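Local structure of minor fimbrium subunit Mfa5 (Porphyromonas gingivalis ATCC 33277, 6TO1) at residues I132-I143 against I198-T207. The protein serves as an accessory subunit of the minor fimbriae, surface pili that mediate biofilm formation and adhesion to host cells and other oral bacteria. Numbering follows the deposited sequence.
With MG (magnesium ion), chain B; PO4 (phosphate ion), chain C.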
loop_
_atom_site.group_PDB
_atom_site.type_symbol
_atom_site.label_atom_id
_atom_site.label_comp_id
_atom_site.label_asym_id
_atom_site.label_seq_id
_atom_site.Cartn_x
_atom_site.Cartn_y
_atom_site.Cartn_z
ATOM N N ILE A 132 23.277 -0.936 -25.887
ATOM C CA ILE A 132 23.558 -2.109 -26.712
ATOM C C ILE A 132 24.794 -1.869 -27.577
ATOM O O ILE A 132 24.851 -0.909 -28.349
ATOM C CB ILE A 132 22.349 -2.517 -27.581
ATOM C CG1 ILE A 132 21.080 -2.592 -26.718
ATOM C CG2 ILE A 132 22.605 -3.873 -28.273
ATOM C CD1 ILE A 132 19.842 -3.117 -27.445
ATOM N N ASP A 133 25.764 -2.781 -27.446
ATOM C CA ASP A 133 26.975 -2.894 -28.263
ATOM C C ASP A 133 26.606 -3.340 -29.673
ATOM O O ASP A 133 26.102 -4.450 -29.846
ATOM C CB ASP A 133 27.835 -3.920 -27.533
ATOM C CG ASP A 133 29.184 -4.177 -28.150
ATOM O OD1 ASP A 133 29.479 -3.779 -29.297
ATOM O OD2 ASP A 133 29.966 -4.839 -27.438
ATOM N N GLN A 134 26.790 -2.467 -30.672
ATOM C CA GLN A 134 26.665 -2.854 -32.082
ATOM C C GLN A 134 28.014 -2.779 -32.798
ATOM O O GLN A 134 28.091 -2.429 -33.984
ATOM C CB GLN A 134 25.603 -2.005 -32.811
ATOM C CG GLN A 134 25.870 -0.532 -32.936
ATOM C CD GLN A 134 24.922 0.169 -33.942
ATOM O OE1 GLN A 134 23.806 -0.280 -34.190
ATOM N NE2 GLN A 134 25.385 1.263 -34.515
ATOM N N SER A 135 29.093 -3.086 -32.081
ATOM C CA SER A 135 30.433 -3.043 -32.658
ATOM C C SER A 135 30.636 -4.219 -33.605
ATOM O O SER A 135 29.883 -5.182 -33.603
ATOM C CB SER A 135 31.497 -3.064 -31.555
ATOM O OG SER A 135 31.485 -4.315 -30.892
ATOM N N SER A 136 31.703 -4.147 -34.407
ATOM C CA SER A 136 31.924 -5.162 -35.443
ATOM C C SER A 136 32.176 -6.548 -34.858
ATOM O O SER A 136 31.833 -7.560 -35.492
ATOM C CB SER A 136 33.075 -4.697 -36.364
ATOM O OG SER A 136 34.335 -5.076 -35.863
ATOM N N SER A 137 32.689 -6.640 -33.624
ATOM C CA SER A 137 32.859 -7.949 -33.009
ATOM C C SER A 137 31.535 -8.648 -32.747
ATOM O O SER A 137 31.535 -9.869 -32.500
ATOM C CB SER A 137 33.641 -7.807 -31.693
ATOM O OG SER A 137 32.876 -7.027 -30.774
ATOM N N MET A 138 30.423 -7.905 -32.754
ATOM C CA MET A 138 29.080 -8.469 -32.630
ATOM C C MET A 138 28.508 -8.907 -33.982
ATOM O O MET A 138 27.406 -9.482 -34.020
ATOM C CB MET A 138 28.103 -7.455 -31.992
ATOM C CG MET A 138 28.492 -6.936 -30.597
ATOM S SD MET A 138 28.100 -8.052 -29.245
ATOM C CE MET A 138 26.313 -7.986 -29.182
ATOM N N GLY A 139 29.255 -8.691 -35.062
ATOM C CA GLY A 139 28.818 -9.029 -36.406
ATOM C C GLY A 139 29.768 -9.950 -37.161
ATOM O O GLY A 139 30.631 -10.582 -36.556
ATOM N N GLY A 140 29.607 -10.027 -38.484
ATOM C CA GLY A 140 30.418 -10.929 -39.294
ATOM C C GLY A 140 30.281 -12.362 -38.862
ATOM O O GLY A 140 29.173 -12.896 -38.713
ATOM N N GLN A 141 31.436 -13.000 -38.638
ATOM C CA GLN A 141 31.468 -14.374 -38.153
ATOM C C GLN A 141 30.678 -14.522 -36.867
ATOM O O GLN A 141 30.112 -15.593 -36.592
ATOM C CB GLN A 141 32.921 -14.797 -37.916
ATOM C CG GLN A 141 33.699 -15.123 -39.159
ATOM C CD GLN A 141 33.046 -16.223 -39.968
ATOM O OE1 GLN A 141 32.251 -15.949 -40.873
ATOM N NE2 GLN A 141 33.363 -17.474 -39.642
ATOM N N ASN A 142 30.641 -13.464 -36.061
ATOM C CA ASN A 142 29.993 -13.493 -34.763
ATOM C C ASN A 142 28.579 -12.920 -34.797
ATOM O O ASN A 142 28.055 -12.555 -33.747
ATOM C CB ASN A 142 30.806 -12.709 -33.724
ATOM C CG ASN A 142 32.220 -13.203 -33.583
ATOM O OD1 ASN A 142 32.486 -14.385 -33.721
ATOM N ND2 ASN A 142 33.139 -12.289 -33.266
ATOM N N ILE A 143 27.951 -12.833 -35.975
ATOM C CA ILE A 143 26.666 -12.147 -36.089
ATOM C C ILE A 143 25.570 -12.764 -35.235
ATOM O O ILE A 143 24.562 -12.096 -34.966
ATOM C CB ILE A 143 26.237 -12.072 -37.574
ATOM C CG1 ILE A 143 25.014 -11.179 -37.764
ATOM C CG2 ILE A 143 25.896 -13.466 -38.093
ATOM C CD1 ILE A 143 25.240 -9.699 -37.580
ATOM N N ILE A 198 15.774 -1.160 -31.970
ATOM C CA ILE A 198 16.614 -2.318 -31.682
ATOM C C ILE A 198 16.790 -3.168 -32.928
ATOM O O ILE A 198 17.890 -3.666 -33.211
ATOM C CB ILE A 198 16.012 -3.124 -30.517
ATOM C CG1 ILE A 198 15.995 -2.284 -29.239
ATOM C CG2 ILE A 198 16.749 -4.430 -30.349
ATOM C CD1 ILE A 198 15.286 -2.950 -28.096
ATOM N N ARG A 199 15.716 -3.345 -33.711
ATOM C CA ARG A 199 15.818 -4.132 -34.937
ATOM C C ARG A 199 16.723 -3.477 -35.966
ATOM O O ARG A 199 17.230 -4.173 -36.853
ATOM C CB ARG A 199 14.426 -4.363 -35.556
ATOM C CG ARG A 199 13.627 -5.387 -34.796
ATOM C CD ARG A 199 12.408 -5.861 -35.597
ATOM N NE ARG A 199 11.600 -4.724 -35.988
ATOM C CZ ARG A 199 10.603 -4.237 -35.263
ATOM N NH1 ARG A 199 10.279 -4.801 -34.112
ATOM N NH2 ARG A 199 9.921 -3.189 -35.702
ATOM N N ALA A 200 16.981 -2.178 -35.855
ATOM C CA ALA A 200 17.817 -1.503 -36.839
ATOM C C ALA A 200 19.305 -1.473 -36.463
ATOM O O ALA A 200 20.090 -0.818 -37.163
ATOM C CB ALA A 200 17.344 -0.066 -37.061
ATOM N N LEU A 201 19.695 -2.129 -35.369
ATOM C CA LEU A 201 21.101 -2.196 -34.993
ATOM C C LEU A 201 21.900 -2.868 -36.102
ATOM O O LEU A 201 21.441 -3.832 -36.717
ATOM C CB LEU A 201 21.267 -2.992 -33.699
ATOM C CG LEU A 201 20.644 -2.448 -32.419
ATOM C CD1 LEU A 201 20.885 -3.495 -31.303
ATOM C CD2 LEU A 201 21.203 -1.103 -32.020
ATOM N N THR A 202 23.123 -2.389 -36.314
ATOM C CA THR A 202 23.952 -2.890 -37.387
ATOM C C THR A 202 25.413 -2.803 -36.970
ATOM O O THR A 202 25.796 -1.837 -36.296
ATOM C CB THR A 202 23.690 -2.061 -38.654
ATOM O OG1 THR A 202 24.257 -2.705 -39.793
ATOM C CG2 THR A 202 24.289 -0.689 -38.499
ATOM N N PRO A 203 26.238 -3.775 -37.334
ATOM C CA PRO A 203 27.623 -3.791 -36.816
ATOM C C PRO A 203 28.500 -2.722 -37.445
ATOM O O PRO A 203 28.599 -2.616 -38.666
ATOM C CB PRO A 203 28.127 -5.199 -37.164
ATOM C CG PRO A 203 26.929 -5.985 -37.584
ATOM C CD PRO A 203 25.899 -5.010 -38.071
ATOM N N ILE A 204 29.182 -1.951 -36.591
ATOM C CA ILE A 204 30.062 -0.870 -37.000
ATOM C C ILE A 204 31.345 -0.998 -36.188
ATOM O O ILE A 204 31.297 -1.352 -35.009
ATOM C CB ILE A 204 29.412 0.514 -36.786
ATOM C CG1 ILE A 204 28.168 0.651 -37.667
ATOM C CG2 ILE A 204 30.393 1.621 -37.060
ATOM C CD1 ILE A 204 27.377 1.928 -37.433
ATOM N N TRP A 205 32.490 -0.716 -36.807
ATOM C CA TRP A 205 33.762 -0.895 -36.111
ATOM C C TRP A 205 33.805 -0.080 -34.815
ATOM O O TRP A 205 33.291 1.036 -34.734
ATOM C CB TRP A 205 34.966 -0.491 -37.014
ATOM C CG TRP A 205 34.994 0.961 -37.458
ATOM C CD1 TRP A 205 34.448 1.501 -38.611
ATOM C CD2 TRP A 205 35.596 2.073 -36.758
ATOM N NE1 TRP A 205 34.655 2.861 -38.639
ATOM C CE2 TRP A 205 35.373 3.232 -37.530
ATOM C CE3 TRP A 205 36.307 2.190 -35.569
ATOM C CZ2 TRP A 205 35.811 4.488 -37.131
ATOM C CZ3 TRP A 205 36.729 3.442 -35.170
ATOM C CH2 TRP A 205 36.494 4.569 -35.954
ATOM N N GLY A 206 34.493 -0.631 -33.812
ATOM C CA GLY A 206 34.797 0.123 -32.613
ATOM C C GLY A 206 33.873 -0.240 -31.467
ATOM O O GLY A 206 32.680 -0.401 -31.685
ATOM N N THR A 207 34.398 -0.360 -30.251
ATOM C CA THR A 207 33.589 -0.737 -29.091
ATOM C C THR A 207 33.850 0.268 -27.967
ATOM O O THR A 207 34.670 0.031 -27.067
ATOM C CB THR A 207 33.884 -2.178 -28.659
ATOM O OG1 THR A 207 33.786 -3.090 -29.774
ATOM C CG2 THR A 207 32.935 -2.610 -27.555
HETATM MG MG MG B . 33.308 -5.052 -30.207
HETATM P P PO4 C . 35.298 -3.987 -32.549
HETATM O O1 PO4 C . 34.887 -3.374 -33.900
HETATM O O2 PO4 C . 35.808 -2.886 -31.628
HETATM O O3 PO4 C . 36.445 -4.940 -32.829
HETATM O O4 PO4 C . 34.193 -4.777 -31.957
HETATM O O HOH W 1 32.366 -5.541 -28.473
HETATM O O HOH W 2 35.037 -5.799 -29.273
#
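Ser135 and Thr207 meet at a magnesium ion, bound by Ser135 OG, Ser137 OG and Thr207 OG1, each at 2.1 Å; a phosphate oxygen and two waters raise the ligand count to six. Ser137 OG is also hydrogen-bonded to Asp235 OD2. This is the metal ion-dependent adhesion site (MIDAS) of a von Willebrand factor A domain, the DxSxS signature supplying Asp133, Ser135 and Ser137. Asp133 belongs to the second shell: its OD1 accepts hydrogen bonds from both Ser135 N, closing an Asx turn, and Ser135 OG at 2.6 Å through the syn lone pair, while OD2 accepts one from a metal-bound water. The phosphate, probably from the crystallisation liquor, takes one of the six coordination positions through O4 and bridges the segments, since its O1 accepts from Gly206 N at 2.8 Å and from Ser136 OG. Next to the site, a single backbone bridge pairs Ser135 with Ile204. Ile204 N donates to Gln134 O (2.9 Å, 155° at the hydrogen), and the same oxygen receives a CA-H...O contact from Pro203. Gln134 contributes its side chain as well: with CG set between the backbone N and the carbonyl carbon (chi1 64°) and the chain extended beyond it, the amide reaches Thr202, whose N donates to Gln134 OE1 at 3.1 Å from above the carbonyl plane, 54° out of it. Gln134 NE2 is hydrogen-bonded to Asp178 OD2 and lies 3.6 Å from Ile204 CD1, the two side chains running side by side. Apolar packing continues on two flanks. Ile132 CG2 touches Leu201 CD1 at 3.5 Å, the side chains crossing at about a right angle, and Pro203 CG rests on Gly139 CA and Ile143 CD1. Strand 126-133 lies between strands 170-177 and 227-234; Leu201 and Pro203 also pack on helix 143-160, and Ile198 ties the end of helix 191-199 to that helix and to strand 170-177.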